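Local atomic coordinates of uncharacterized protein (Deinococcus radiodurans, PDB entry 3GG7), a protein that is of unknown function but binds manganese and, as a TatD-type metallo-dependent hydrolase with a TIM-barrel fold, probably cleaves ester bonds. Residues Glu236-Ser239 with Arg240-Thr244; Ser228-Glu231 with Arg232-Glu236; Arg184-Arg188 with Asp189-Thr193. All coordinates share one frame; numbering follows the deposited sequence.

Contact 1 of 3, residues Glu236-Ser239 with Arg240-Thr244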
loop_
_atom_site.group_PDB
_atom_site.type_symbol
_atom_site.label_atom_id
_atom_site.label_comp_id
_atom_site.label_asym_id
_atom_site.label_seq_id
_atom_site.Cartn_x
_atom_site.Cartn_y
_atom_site.Cartn_z
ATOM N N GLU A 236 3.485 -4.796 16.054
ATOM C CA GLU A 236 2.258 -5.287 16.664
ATOM C C GLU A 236 1.094 -5.103 15.698
ATOM O O GLU A 236 0.204 -5.965 15.608
ATOM C CB GLU A 236 1.921 -4.561 17.978
ATOM C CG GLU A 236 2.870 -4.814 19.116
ATOM C CD GLU A 236 2.653 -3.886 20.296
ATOM O OE1 GLU A 236 1.862 -2.903 20.198
ATOM O OE2 GLU A 236 3.294 -4.132 21.340
ATOM N N ASN A 237 1.088 -3.963 15.006
ATOM C CA ASN A 237 0.016 -3.668 14.070
ATOM C C ASN A 237 0.028 -4.630 12.882
ATOM O O ASN A 237 -1.025 -5.110 12.483
ATOM C CB ASN A 237 0.096 -2.225 13.590
ATOM C CG ASN A 237 -0.212 -1.211 14.688
ATOM O OD1 ASN A 237 -0.694 -1.566 15.787
ATOM N ND2 ASN A 237 0.058 0.048 14.393
ATOM N N VAL A 238 1.217 -4.954 12.360
ATOM C CA VAL A 238 1.302 -5.944 11.282
ATOM C C VAL A 238 0.801 -7.302 11.763
ATOM O O VAL A 238 0.046 -7.969 11.058
ATOM C CB VAL A 238 2.723 -6.039 10.677
ATOM C CG1 VAL A 238 2.833 -7.220 9.669
ATOM C CG2 VAL A 238 3.082 -4.741 9.991
ATOM N N SER A 239 1.175 -7.725 12.982
ATOM C CA SER A 239 0.653 -8.976 13.520
ATOM C C SER A 239 -0.864 -8.981 13.574
ATOM O O SER A 239 -1.503 -9.968 13.172
ATOM C CB SER A 239 1.208 -9.285 14.916
ATOM O OG SER A 239 2.615 -9.157 14.940
ATOM N N ARG A 240 -1.459 -7.887 14.059
ATOM C CA ARG A 240 -2.905 -7.802 14.181
ATOM C C ARG A 240 -3.582 -7.792 12.815
ATOM O O ARG A 240 -4.588 -8.441 12.604
ATOM C CB ARG A 240 -3.282 -6.556 14.974
ATOM C CG ARG A 240 -4.759 -6.427 15.227
ATOM C CD ARG A 240 -5.073 -5.423 16.356
ATOM N NE ARG A 240 -5.143 -4.044 15.889
ATOM C CZ ARG A 240 -6.148 -3.527 15.182
ATOM N NH1 ARG A 240 -7.196 -4.271 14.828
ATOM N NH2 ARG A 240 -6.117 -2.251 14.829
ATOM N N LEU A 241 -2.970 -7.070 11.878
ATOM C CA LEU A 241 -3.433 -7.027 10.493
ATOM C C LEU A 241 -3.506 -8.412 9.880
ATOM O O LEU A 241 -4.507 -8.780 9.265
ATOM C CB LEU A 241 -2.484 -6.158 9.645
ATOM C CG LEU A 241 -2.766 -6.093 8.143
ATOM C CD1 LEU A 241 -4.032 -5.238 7.883
ATOM C CD2 LEU A 241 -1.550 -5.567 7.398
ATOM N N LEU A 242 -2.436 -9.181 10.037
ATOM C CA LEU A 242 -2.423 -10.567 9.559
ATOM C C LEU A 242 -3.487 -11.458 10.218
ATOM O O LEU A 242 -3.945 -12.433 9.625
ATOM C CB LEU A 242 -1.035 -11.159 9.782
ATOM C CG LEU A 242 0.035 -10.530 8.899
ATOM C CD1 LEU A 242 1.422 -10.911 9.377
ATOM C CD2 LEU A 242 -0.170 -10.904 7.421
ATOM N N GLY A 243 -3.847 -11.129 11.458
ATOM C CA GLY A 243 -4.926 -11.805 12.154
ATOM C C GLY A 243 -6.288 -11.545 11.545
ATOM O O GLY A 243 -7.178 -12.379 11.658
ATOM N N THR A 244 -6.467 -10.391 10.902
ATOM C CA THR A 244 -7.754 -10.036 10.320
ATOM C C THR A 244 -8.009 -10.927 9.089
ATOM O O THR A 244 -9.086 -10.900 8.488
ATOM C CB THR A 244 -7.828 -8.522 9.947
ATOM O OG1 THR A 244 -7.031 -8.259 8.780
ATOM C CG2 THR A 244 -7.351 -7.640 11.105
#

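Contact 2 of 3, residues Ser228-Glu231 with Arg232-Glu236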
loop_
_atom_site.group_PDB
_atom_site.type_symbol
_atom_site.label_atom_id
_atom_site.label_comp_id
_atom_site.label_asym_id
_atom_site.label_seq_id
_atom_site.Cartn_x
_atom_site.Cartn_y
_atom_site.Cartn_z
ATOM N N SER A 228 12.033 3.234 19.169
ATOM C CA SER A 228 11.875 1.806 19.445
ATOM C C SER A 228 10.417 1.428 19.744
ATOM O O SER A 228 9.964 0.349 19.379
ATOM C CB SER A 228 12.777 1.362 20.612
ATOM O OG SER A 228 12.386 1.965 21.835
ATOM N N GLU A 229 9.678 2.312 20.409
ATOM C CA GLU A 229 8.277 2.012 20.750
ATOM C C GLU A 229 7.433 2.135 19.480
ATOM O O GLU A 229 6.493 1.373 19.277
ATOM C CB GLU A 229 7.726 2.939 21.845
ATOM C CG GLU A 229 8.566 2.984 23.139
ATOM C CD GLU A 229 8.683 1.646 23.872
ATOM O OE1 GLU A 229 7.931 0.677 23.562
ATOM O OE2 GLU A 229 9.533 1.581 24.809
ATOM N N VAL A 230 7.762 3.106 18.638
ATOM C CA VAL A 230 7.117 3.185 17.308
ATOM C C VAL A 230 7.347 1.890 16.517
ATOM O O VAL A 230 6.396 1.306 16.003
ATOM C CB VAL A 230 7.616 4.367 16.494
ATOM C CG1 VAL A 230 7.019 4.330 15.050
ATOM C CG2 VAL A 230 7.281 5.664 17.191
ATOM N N GLU A 231 8.593 1.408 16.473
ATOM C CA GLU A 231 8.897 0.139 15.786
ATOM C C GLU A 231 8.079 -1.022 16.349
ATOM O O GLU A 231 7.552 -1.854 15.593
ATOM C CB GLU A 231 10.393 -0.196 15.843
ATOM C CG GLU A 231 11.274 0.817 15.159
ATOM C CD GLU A 231 12.727 0.362 15.028
ATOM O OE1 GLU A 231 13.096 -0.700 15.577
ATOM O OE2 GLU A 231 13.499 1.086 14.375
ATOM N N ARG A 232 7.944 -1.079 17.682
ATOM C CA ARG A 232 7.174 -2.137 18.310
ATOM C C ARG A 232 5.708 -2.048 17.918
ATOM O O ARG A 232 5.093 -3.069 17.611
ATOM C CB ARG A 232 7.303 -2.080 19.847
ATOM C CG ARG A 232 6.365 -3.037 20.585
ATOM C CD ARG A 232 6.430 -2.883 22.134
ATOM N NE ARG A 232 6.216 -1.511 22.599
ATOM C CZ ARG A 232 5.034 -0.913 22.757
ATOM N NH1 ARG A 232 3.893 -1.543 22.488
ATOM N NH2 ARG A 232 4.985 0.339 23.202
ATOM N N ILE A 233 5.139 -0.847 18.012
ATOM C CA ILE A 233 3.731 -0.622 17.676
ATOM C C ILE A 233 3.421 -1.027 16.223
ATOM O O ILE A 233 2.460 -1.753 15.977
ATOM C CB ILE A 233 3.350 0.828 17.942
ATOM C CG1 ILE A 233 3.211 1.034 19.446
ATOM C CG2 ILE A 233 2.032 1.208 17.247
ATOM C CD1 ILE A 233 3.264 2.478 19.849
ATOM N N VAL A 234 4.259 -0.600 15.291
ATOM C CA VAL A 234 4.101 -0.991 13.885
ATOM C C VAL A 234 4.199 -2.518 13.693
ATOM O O VAL A 234 3.367 -3.100 13.005
ATOM C CB VAL A 234 5.063 -0.223 12.972
ATOM C CG1 VAL A 234 4.945 -0.715 11.522
ATOM C CG2 VAL A 234 4.783 1.283 13.064
ATOM N N LYS A 235 5.141 -3.191 14.366
ATOM C CA LYS A 235 5.187 -4.662 14.314
ATOM C C LYS A 235 3.941 -5.317 14.909
ATOM O O LYS A 235 3.417 -6.279 14.365
ATOM C CB LYS A 235 6.401 -5.200 15.074
ATOM C CG LYS A 235 7.709 -5.018 14.371
ATOM C CD LYS A 235 8.079 -6.310 13.652
ATOM C CE LYS A 235 9.353 -6.176 12.888
ATOM N NZ LYS A 235 9.689 -7.475 12.204
ATOM N N GLU A 236 3.485 -4.796 16.054
ATOM C CA GLU A 236 2.258 -5.287 16.664
ATOM C C GLU A 236 1.094 -5.103 15.698
ATOM O O GLU A 236 0.204 -5.965 15.608
ATOM C CB GLU A 236 1.921 -4.561 17.978
ATOM C CG GLU A 236 2.870 -4.814 19.116
ATOM C CD GLU A 236 2.653 -3.886 20.296
ATOM O OE1 GLU A 236 1.862 -2.903 20.198
ATOM O OE2 GLU A 236 3.294 -4.132 21.340
#

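Contact 3 of 3, residues Arg184-Arg188 with Asp189-Thr193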
loop_
_atom_site.group_PDB
_atom_site.type_symbol
_atom_site.label_atom_id
_atom_site.label_comp_id
_atom_site.label_asym_id
_atom_site.label_seq_id
_atom_site.Cartn_x
_atom_site.Cartn_y
_atom_site.Cartn_z
ATOM N N ARG A 184 -2.183 12.543 13.193
ATOM C CA ARG A 184 -2.751 12.739 14.536
ATOM C C ARG A 184 -4.203 12.252 14.702
ATOM O O ARG A 184 -4.607 11.864 15.810
ATOM C CB ARG A 184 -2.626 14.200 14.981
ATOM C CG ARG A 184 -1.206 14.604 15.247
ATOM C CD ARG A 184 -1.120 15.947 15.925
ATOM N NE ARG A 184 0.130 16.592 15.540
ATOM C CZ ARG A 184 0.265 17.458 14.540
ATOM N NH1 ARG A 184 -0.778 17.854 13.813
ATOM N NH2 ARG A 184 1.462 17.954 14.283
ATOM N N SER A 185 -4.980 12.239 13.616
ATOM C CA SER A 185 -6.346 11.705 13.649
ATOM C C SER A 185 -6.473 10.171 13.513
ATOM O O SER A 185 -7.541 9.591 13.773
ATOM C CB SER A 185 -7.199 12.404 12.592
ATOM O OG SER A 185 -7.347 13.762 12.955
ATOM N N MET A 186 -5.372 9.516 13.158
ATOM C CA MET A 186 -5.377 8.078 12.930
ATOM C C MET A 186 -5.203 7.324 14.247
ATOM O O MET A 186 -4.336 7.683 15.051
ATOM C CB MET A 186 -4.211 7.701 11.991
ATOM C CG MET A 186 -4.284 8.277 10.584
ATOM S SD MET A 186 -2.794 7.865 9.586
ATOM C CE MET A 186 -3.141 8.754 8.090
ATOM N N PRO A 187 -6.011 6.266 14.471
ATOM C CA PRO A 187 -5.735 5.409 15.614
ATOM C C PRO A 187 -4.354 4.772 15.451
ATOM O O PRO A 187 -4.023 4.262 14.363
ATOM C CB PRO A 187 -6.855 4.361 15.579
ATOM C CG PRO A 187 -7.576 4.585 14.321
ATOM C CD PRO A 187 -7.171 5.816 13.691
ATOM N N ARG A 188 -3.548 4.805 16.507
ATOM C CA ARG A 188 -2.168 4.326 16.399
ATOM C C ARG A 188 -2.099 2.848 16.114
ATOM O O ARG A 188 -1.093 2.397 15.561
ATOM C CB ARG A 188 -1.356 4.644 17.662
ATOM C CG ARG A 188 -1.138 6.121 17.848
ATOM C CD ARG A 188 -0.209 6.414 18.996
ATOM N NE ARG A 188 -0.111 7.848 19.258
ATOM C CZ ARG A 188 0.574 8.371 20.273
ATOM N NH1 ARG A 188 1.213 7.586 21.142
ATOM N NH2 ARG A 188 0.626 9.689 20.415
ATOM N N ASP A 189 -3.136 2.098 16.487
ATOM C CA ASP A 189 -3.184 0.649 16.246
ATOM C C ASP A 189 -3.571 0.275 14.803
ATOM O O ASP A 189 -3.716 -0.911 14.498
ATOM C CB ASP A 189 -4.040 -0.097 17.308
ATOM C CG ASP A 189 -5.471 0.372 17.387
ATOM O OD1 ASP A 189 -5.900 1.207 16.566
ATOM O OD2 ASP A 189 -6.198 -0.141 18.284
ATOM N N ARG A 190 -3.703 1.283 13.933
ATOM C CA ARG A 190 -3.966 1.040 12.500
ATOM C C ARG A 190 -2.963 1.746 11.584
ATOM O O ARG A 190 -3.213 1.891 10.373
ATOM C CB ARG A 190 -5.387 1.468 12.155
ATOM C CG ARG A 190 -6.456 0.482 12.666
ATOM C CD ARG A 190 -7.823 0.740 12.043
ATOM N NE ARG A 190 -8.723 1.414 12.960
ATOM C CZ ARG A 190 -9.846 2.020 12.597
ATOM N NH1 ARG A 190 -10.236 2.039 11.314
ATOM N NH2 ARG A 190 -10.594 2.598 13.533
ATOM N N VAL A 191 -1.820 2.141 12.136
ATOM C CA VAL A 191 -0.770 2.835 11.400
ATOM C C VAL A 191 0.383 1.889 11.050
ATOM O O VAL A 191 0.925 1.196 11.906
ATOM C CB VAL A 191 -0.284 4.072 12.156
ATOM C CG1 VAL A 191 0.866 4.770 11.432
ATOM C CG2 VAL A 191 -1.454 5.039 12.279
ATOM N N LEU A 192 0.702 1.849 9.754
ATOM C CA LEU A 192 1.847 1.108 9.225
ATOM C C LEU A 192 2.751 2.126 8.561
ATOM O O LEU A 192 2.331 3.236 8.226
ATOM C CB LEU A 192 1.363 0.075 8.180
ATOM C CG LEU A 192 0.298 -0.895 8.677
ATOM C CD1 LEU A 192 -0.246 -1.705 7.531
ATOM C CD2 LEU A 192 0.828 -1.791 9.817
ATOM N N THR A 193 3.997 1.733 8.327
ATOM C CA THR A 193 4.986 2.581 7.679
ATOM C C THR A 193 5.246 2.069 6.251
ATOM O O THR A 193 5.182 0.883 6.022
ATOM C CB THR A 193 6.298 2.602 8.488
ATOM O OG1 THR A 193 6.675 1.275 8.852
ATOM C CG2 THR A 193 6.146 3.430 9.784
#

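Contact 1 of 3, residues Glu236-Ser239 with Arg240-Thr244
Arg240 N donates to Glu236 O at 3.0 Å, one turn back along the helix. Arg240 CG is anti to the backbone N (chi1 -176°), and a bend at chi3 carries the guanidinium away from residues 236-239, where NH2 bonds Asp189 O. Leu241 N makes the next helical bond, to Asn237 O at 2.8 Å. Leu241 CB sits 3.4 Å from that same Asn237 O, and the side chain packs on Trp166, Leu192 and Ile146 of the barrel strands. Leu242 N bonds Val238 O almost straight, with an angle of 170° at the hydrogen. The side chains of Leu242 and Val238 lie alongside each other and point the same way; CD1 of Leu242 meets CG1 of Val238 at 4.0 Å. Gly243 N reaches Ser239 O at 3.1 Å and is more bent (142°). At Thr244, OG1 folds back and donates to Leu241 O at 2.6 Å, in the carbonyl plane and on a lone pair. Leu241 O also accepts from Thr244 N, so two donors of one residue hold it. Four successive i to i+4 backbone bonds of an alpha helix thus give way at Thr244 to an i to i+3 bond, in the last turns of the final helix of the TIM barrel.

Contact 2 of 3, residues Ser228-Glu231 with Arg232-Glu236
The flat guanidinium of Arg232 has the backbone O of Glu229 over one face, 4.1 Å above the plane and offset toward the rim. At its edge, in plane, lie Glu229 CD and Glu236 OE2. Arg232 grips Glu229 side-on: NE (2.9 Å) and NH2 (3.0 Å) both donate to the single atom OE1 of Glu229, which lies in the guanidinium plane. NE meets OE1 nearly along its C-O axis; NH2 comes from the anti side, well out of the carboxylate plane. The two planes are turned 57° apart. The bend of Glu229 at chi2 (-62°) brings its carboxylate back toward the arginine. Arg232 NH1 bonds Glu236 OE2 at 2.9 Å, on the syn side but again well out of the carboxylate plane. The two acids together fix the rotation of the guanidinium. An alanine at Glu229 removes the carboxylate that NE and NH2 of Arg232 share; the guanidinium, held then through NH1 to Glu236, is likely to turn more freely. On another side of the helix, Val230 CG1 and Val234 CG2 pack at 4.3 Å, and Val230 also rests on helix 212-223. An acid-base-acid salt-bridge network at i, i+3 and i+7 along an alpha helix is the motif.

Contact 3 of 3, residues Arg184-Arg188 with Asp189-Thr193
Pro187 O accepts from Arg190 N at 3.0 Å and closes a type I turn, with Arg188 and Asp189 at its two corners. The donor stands well above the carbonyl plane, 52° out of it, as the tight turn brings it in at a slant. The side chains of Pro187 and Arg190 meet as well, at an oblique angle. Pro187 CG lies over one face of the Arg190 guanidinium, 3.6 Å from NE and 3.7 Å from NH2. This is apolar cover for a flat charged group. The Arg190 chain is bent at chi3 (-103°), which turns the guanidinium across the proline ring. Its NH1 bonds the backbone oxygens of Cys165 and Ile161, so the proline and these two carbonyls together hold the group in place. Asp189 has its CG between the backbone N and the carbonyl carbon (chi1 59°). That turns OD1 back toward the turn, 3.4 Å from Pro187 CB.

Val191 makes its contacts through CG2. This methyl sits 3.4 Å from Pro187 O and 3.8 Å from Met186 CB, with Met186 SD a little farther at 4.1 Å. The methionine and valine side chains cross at about a right angle, and both are buried.

Arg188 directs its side chain elsewhere and makes a cation-pi contact with Trp223. The turn joins the end of helix 177-185 to strand 191-193 of the barrel. Met186 and Val191 both pack on Val169 of the adjacent strand 166-169, and Leu192 pairs with that strand through backbone bonds. On its other flank, Thr193 makes backbone bonds with Phe6 of strand 4-8, which closes the barrel. Pro187 touches Ile161 of helix 154-162, while Leu192 and Thr193 lie against helix 227-243.

From the N terminus, contact 3 comes first. It closes the short turn between helix 177-185 and strand 191-193. Contacts 2 and 1 follow on helix 227-243, where they overlap at Glu236: contact 2 ends on it and contact 1 begins on it. Contact 3 precedes both; none encloses or crosses another, and each is local. They meet in space instead. Asn237 ND2 from contact 1 bonds the backbone oxygens of Arg188 and Val191 in contact 3. In contact 2, Ile233 packs on Arg188 and Val234 on strand 191-193. The closing helix is thus fastened to barrel strand 191-193 and the turn before it.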